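Local coordinates for protein collagen adhesin (Enterococcus faecalis, PDB 2OKM) that probably binds collagen as a cell-wall-linked surface adhesin, this chain being its collagen-binding subdomain, at residues W22-N27 against F102-T107. Numbering follows the deposited sequence.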
ATOM      1  N   TRP A  22       5.157   0.189   7.174  1.00  9.41           N
ATOM      2  CA  TRP A  22       5.014   0.646   5.798  1.00 10.28           C
ATOM      3  C   TRP A  22       3.633   1.231   5.547  1.00  9.01           C
ATOM      4  O   TRP A  22       2.662   0.875   6.221  1.00  9.20           O
ATOM      5  CB  TRP A  22       5.269  -0.510   4.818  1.00  8.83           C
ATOM      6  CG  TRP A  22       6.713  -0.934   4.720  1.00  9.88           C
ATOM      7  CD1 TRP A  22       7.274  -2.072   5.233  1.00 11.23           C
ATOM      8  CD2 TRP A  22       7.777  -0.217   4.080  1.00 11.52           C
ATOM      9  NE1 TRP A  22       8.619  -2.107   4.948  1.00 12.51           N
ATOM     10  CE2 TRP A  22       8.955  -0.981   4.238  1.00 11.78           C
ATOM     11  CE3 TRP A  22       7.848   0.996   3.377  1.00  9.51           C
ATOM     12  CZ2 TRP A  22      10.196  -0.569   3.732  1.00 10.37           C
ATOM     13  CZ3 TRP A  22       9.084   1.409   2.871  1.00 11.62           C
ATOM     14  CH2 TRP A  22      10.240   0.622   3.049  1.00 11.18           C
ATOM     15  N   PHE A  23       3.559   2.143   4.583  1.00  9.18           N
ATOM     16  CA  PHE A  23       2.298   2.790   4.242  1.00  8.84           C
ATOM     17  C   PHE A  23       2.117   2.905   2.735  1.00  9.00           C
ATOM     18  O   PHE A  23       2.998   3.411   2.033  1.00  9.31           O
ATOM     19  CB  PHE A  23       2.243   4.210   4.823  1.00  8.75           C
ATOM     20  CG  PHE A  23       2.477   4.286   6.310  1.00 10.78           C
ATOM     21  CD1 PHE A  23       3.758   4.170   6.836  1.00 12.08           C
ATOM     22  CD2 PHE A  23       1.413   4.505   7.181  1.00 10.85           C
ATOM     23  CE1 PHE A  23       3.979   4.270   8.213  1.00 12.71           C
ATOM     24  CE2 PHE A  23       1.623   4.608   8.560  1.00 11.75           C
ATOM     25  CZ  PHE A  23       2.909   4.491   9.073  1.00 11.72           C
ATOM     26  N   LEU A  24       0.976   2.433   2.243  1.00  9.16           N
ATOM     27  CA  LEU A  24       0.650   2.547   0.828  1.00  8.29           C
ATOM     28  C   LEU A  24      -0.458   3.595   0.811  1.00  9.23           C
ATOM     29  O   LEU A  24      -1.553   3.356   1.310  1.00 10.38           O
ATOM     30  CB  LEU A  24       0.141   1.212   0.277  1.00  9.43           C
ATOM     31  CG  LEU A  24       1.062   0.010   0.511  1.00  9.06           C
ATOM     32  CD1 LEU A  24       0.423  -1.213  -0.119  1.00 10.44           C
ATOM     33  CD2 LEU A  24       2.447   0.253  -0.086  1.00  9.07           C
ATOM     34  N   ASN A  25      -0.157   4.763   0.253  1.00  9.45           N
ATOM     35  CA  ASN A  25      -1.109   5.871   0.215  1.00  9.49           C
ATOM     36  C   ASN A  25      -1.766   5.972  -1.144  1.00  9.33           C
ATOM     37  O   ASN A  25      -1.176   6.459  -2.104  1.00  9.54           O
ATOM     38  CB  ASN A  25      -0.370   7.152   0.565  1.00 10.28           C
ATOM     39  CG  ASN A  25       0.207   7.102   1.962  1.00 13.42           C
ATOM     40  OD1 ASN A  25      -0.514   7.257   2.945  1.00 15.11           O
ATOM     41  ND2 ASN A  25       1.508   6.857   2.056  1.00 15.04           N
ATOM     42  N   VAL A  26      -3.011   5.516  -1.202  1.00  9.30           N
ATOM     43  CA  VAL A  26      -3.751   5.467  -2.448  1.00 10.35           C
ATOM     44  C   VAL A  26      -4.875   6.481  -2.634  1.00  9.95           C
ATOM     45  O   VAL A  26      -5.826   6.525  -1.852  1.00 10.05           O
ATOM     46  CB  VAL A  26      -4.349   4.050  -2.629  1.00 11.13           C
ATOM     47  CG1 VAL A  26      -4.970   3.908  -4.012  1.00 11.00           C
ATOM     48  CG2 VAL A  26      -3.267   3.001  -2.391  1.00 11.72           C
ATOM     49  N   ASN A  27      -4.751   7.287  -3.686  1.00  9.56           N
ATOM     50  CA  ASN A  27      -5.764   8.271  -4.050  1.00  9.78           C
ATOM     51  C   ASN A  27      -6.197   9.172  -2.888  1.00 10.89           C
ATOM     52  O   ASN A  27      -7.389   9.347  -2.642  1.00  9.97           O
ATOM     53  CB  ASN A  27      -6.967   7.511  -4.629  1.00 11.70           C
ATOM     54  CG  ASN A  27      -7.945   8.410  -5.352  1.00 11.96           C
ATOM     55  OD1 ASN A  27      -7.579   9.468  -5.865  1.00 11.50           O
ATOM     56  ND2 ASN A  27      -9.199   7.975  -5.419  1.00 12.74           N
ATOM     57  N   PHE A 102      -7.294   5.295   0.256  1.00  9.40           N
ATOM     58  CA  PHE A 102      -6.935   4.134   1.056  1.00  9.10           C
ATOM     59  C   PHE A 102      -5.526   4.301   1.599  1.00  9.77           C
ATOM     60  O   PHE A 102      -4.601   4.573   0.839  1.00 10.17           O
ATOM     61  CB  PHE A 102      -6.913   2.854   0.207  1.00  9.69           C
ATOM     62  CG  PHE A 102      -8.208   2.535  -0.485  1.00  9.30           C
ATOM     63  CD1 PHE A 102      -9.076   1.582   0.042  1.00  9.48           C
ATOM     64  CD2 PHE A 102      -8.551   3.172  -1.677  1.00 10.16           C
ATOM     65  CE1 PHE A 102     -10.270   1.262  -0.613  1.00 10.36           C
ATOM     66  CE2 PHE A 102      -9.739   2.860  -2.336  1.00 10.60           C
ATOM     67  CZ  PHE A 102     -10.599   1.905  -1.803  1.00 10.44           C
ATOM     68  N   ILE A 103      -5.359   4.166   2.909  1.00 10.14           N
ATOM     69  CA  ILE A 103      -4.017   4.184   3.467  1.00  9.13           C
ATOM     70  C   ILE A 103      -3.875   2.766   3.998  1.00  9.32           C
ATOM     71  O   ILE A 103      -4.577   2.358   4.927  1.00  9.89           O
ATOM     72  CB  ILE A 103      -3.837   5.205   4.598  1.00  9.01           C
ATOM     73  CG1 ILE A 103      -3.888   6.619   4.011  1.00 11.35           C
ATOM     74  CG2 ILE A 103      -2.487   4.980   5.289  1.00 11.15           C
ATOM     75  CD1 ILE A 103      -3.785   7.724   5.040  1.00 14.33           C
ATOM     76  N   VAL A 104      -2.995   2.003   3.365  1.00  9.15           N
ATOM     77  CA  VAL A 104      -2.771   0.620   3.752  1.00 10.11           C
ATOM     78  C   VAL A 104      -1.568   0.568   4.665  1.00  9.19           C
ATOM     79  O   VAL A 104      -0.477   0.993   4.291  1.00 10.51           O
ATOM     80  CB  VAL A 104      -2.499  -0.276   2.518  1.00  9.89           C
ATOM     81  CG1 VAL A 104      -2.455  -1.742   2.934  1.00 11.37           C
ATOM     82  CG2 VAL A 104      -3.579  -0.055   1.468  1.00 11.75           C
ATOM     83  N   ARG A 105      -1.781   0.058   5.870  1.00  9.35           N
ATOM     84  CA  ARG A 105      -0.712  -0.064   6.844  1.00  9.56           C
ATOM     85  C   ARG A 105      -0.362  -1.530   7.042  1.00  9.47           C
ATOM     86  O   ARG A 105      -1.245  -2.374   7.156  1.00 10.15           O
ATOM     87  CB  ARG A 105      -1.143   0.522   8.196  1.00  9.70           C
ATOM     88  CG  ARG A 105      -1.297   2.043   8.236  1.00 10.59           C
ATOM     89  CD  ARG A 105      -1.742   2.491   9.625  1.00 10.40           C
ATOM     90  NE  ARG A 105      -1.709   3.946   9.787  1.00 11.48           N
ATOM     91  CZ  ARG A 105      -2.604   4.785   9.273  1.00 13.13           C
ATOM     92  NH1 ARG A 105      -3.624   4.328   8.560  1.00 11.38           N
ATOM     93  NH2 ARG A 105      -2.473   6.092   9.469  1.00 13.84           N
ATOM     94  N   TYR A 106       0.930  -1.830   7.062  1.00  9.44           N
ATOM     95  CA  TYR A 106       1.390  -3.186   7.318  1.00  9.23           C
ATOM     96  C   TYR A 106       2.814  -3.100   7.821  1.00  9.79           C
ATOM     97  O   TYR A 106       3.490  -2.088   7.631  1.00 10.15           O
ATOM     98  CB  TYR A 106       1.298  -4.066   6.060  1.00  9.68           C
ATOM     99  CG  TYR A 106       2.245  -3.709   4.938  1.00 10.30           C
ATOM    100  CD1 TYR A 106       3.530  -4.257   4.875  1.00  9.31           C
ATOM    101  CD2 TYR A 106       1.851  -2.832   3.925  1.00 10.54           C
ATOM    102  CE1 TYR A 106       4.395  -3.943   3.828  1.00 11.21           C
ATOM    103  CE2 TYR A 106       2.707  -2.509   2.876  1.00 10.18           C
ATOM    104  CZ  TYR A 106       3.976  -3.068   2.833  1.00 10.01           C
ATOM    105  OH  TYR A 106       4.825  -2.750   1.799  1.00 12.80           O
ATOM    106  N   THR A 107       3.271  -4.157   8.479  1.00 10.13           N
ATOM    107  CA  THR A 107       4.624  -4.162   9.004  1.00 10.23           C
ATOM    108  C   THR A 107       5.424  -5.332   8.486  1.00 11.35           C
ATOM    109  O   THR A 107       4.882  -6.289   7.935  1.00 11.05           O
ATOM    110  CB  THR A 107       4.636  -4.263  10.539  1.00 10.98           C
ATOM    111  OG1 THR A 107       3.867  -5.402  10.948  1.00 12.75           O
ATOM    112  CG2 THR A 107       4.060  -3.005  11.164  1.00 10.85           C
TER
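V26 and F102 trade the shortest backbone bonds between two antiparallel strands: V26 N to F102 O and F102 N to V26 O are each 2.8 Å. L24 and V104 form the next hydrogen-bonded pair; W22 and Y106 form the third, where W22 N to Y106 O is sound at 2.9 Å but the return bond from Y106 N to W22 O is weak at 3.3 Å. Y106 turns its ring across the strand gap because CG sits between the backbone N and the carbonyl carbon (chi1 68°). W22 CB then lies over one ring face in a CH-pi contact, 3.7 Å from the Y106 ring centroid, while the indole leads away and barely overlaps the phenol. L24 CG meets the edge of the same ring in its plane, 3.8 Å from Y106 CE2, and L24 CB packs on V104 CB. On the opposite sheet face, the extended R105 chain brings NE to the edge of the F23 ring, 3.6 Å from CE2, with guanidinium and ring planes 77° apart. N25 OD1 rests against I103 CG1 at 3.6 Å. The polar ends of the aromatic pair have partners beyond these strands: Y106 OH bonds K9 NZ, and W22 NE1 bonds Q47 OE1. Within this collagen-binding domain, strands 19-26 and 101-110 run through the interior of one antiparallel sheet, flanked by strands 7-12 and 55-59, while L24, V26 and V104 pack against strand 87-92 of the second sheet.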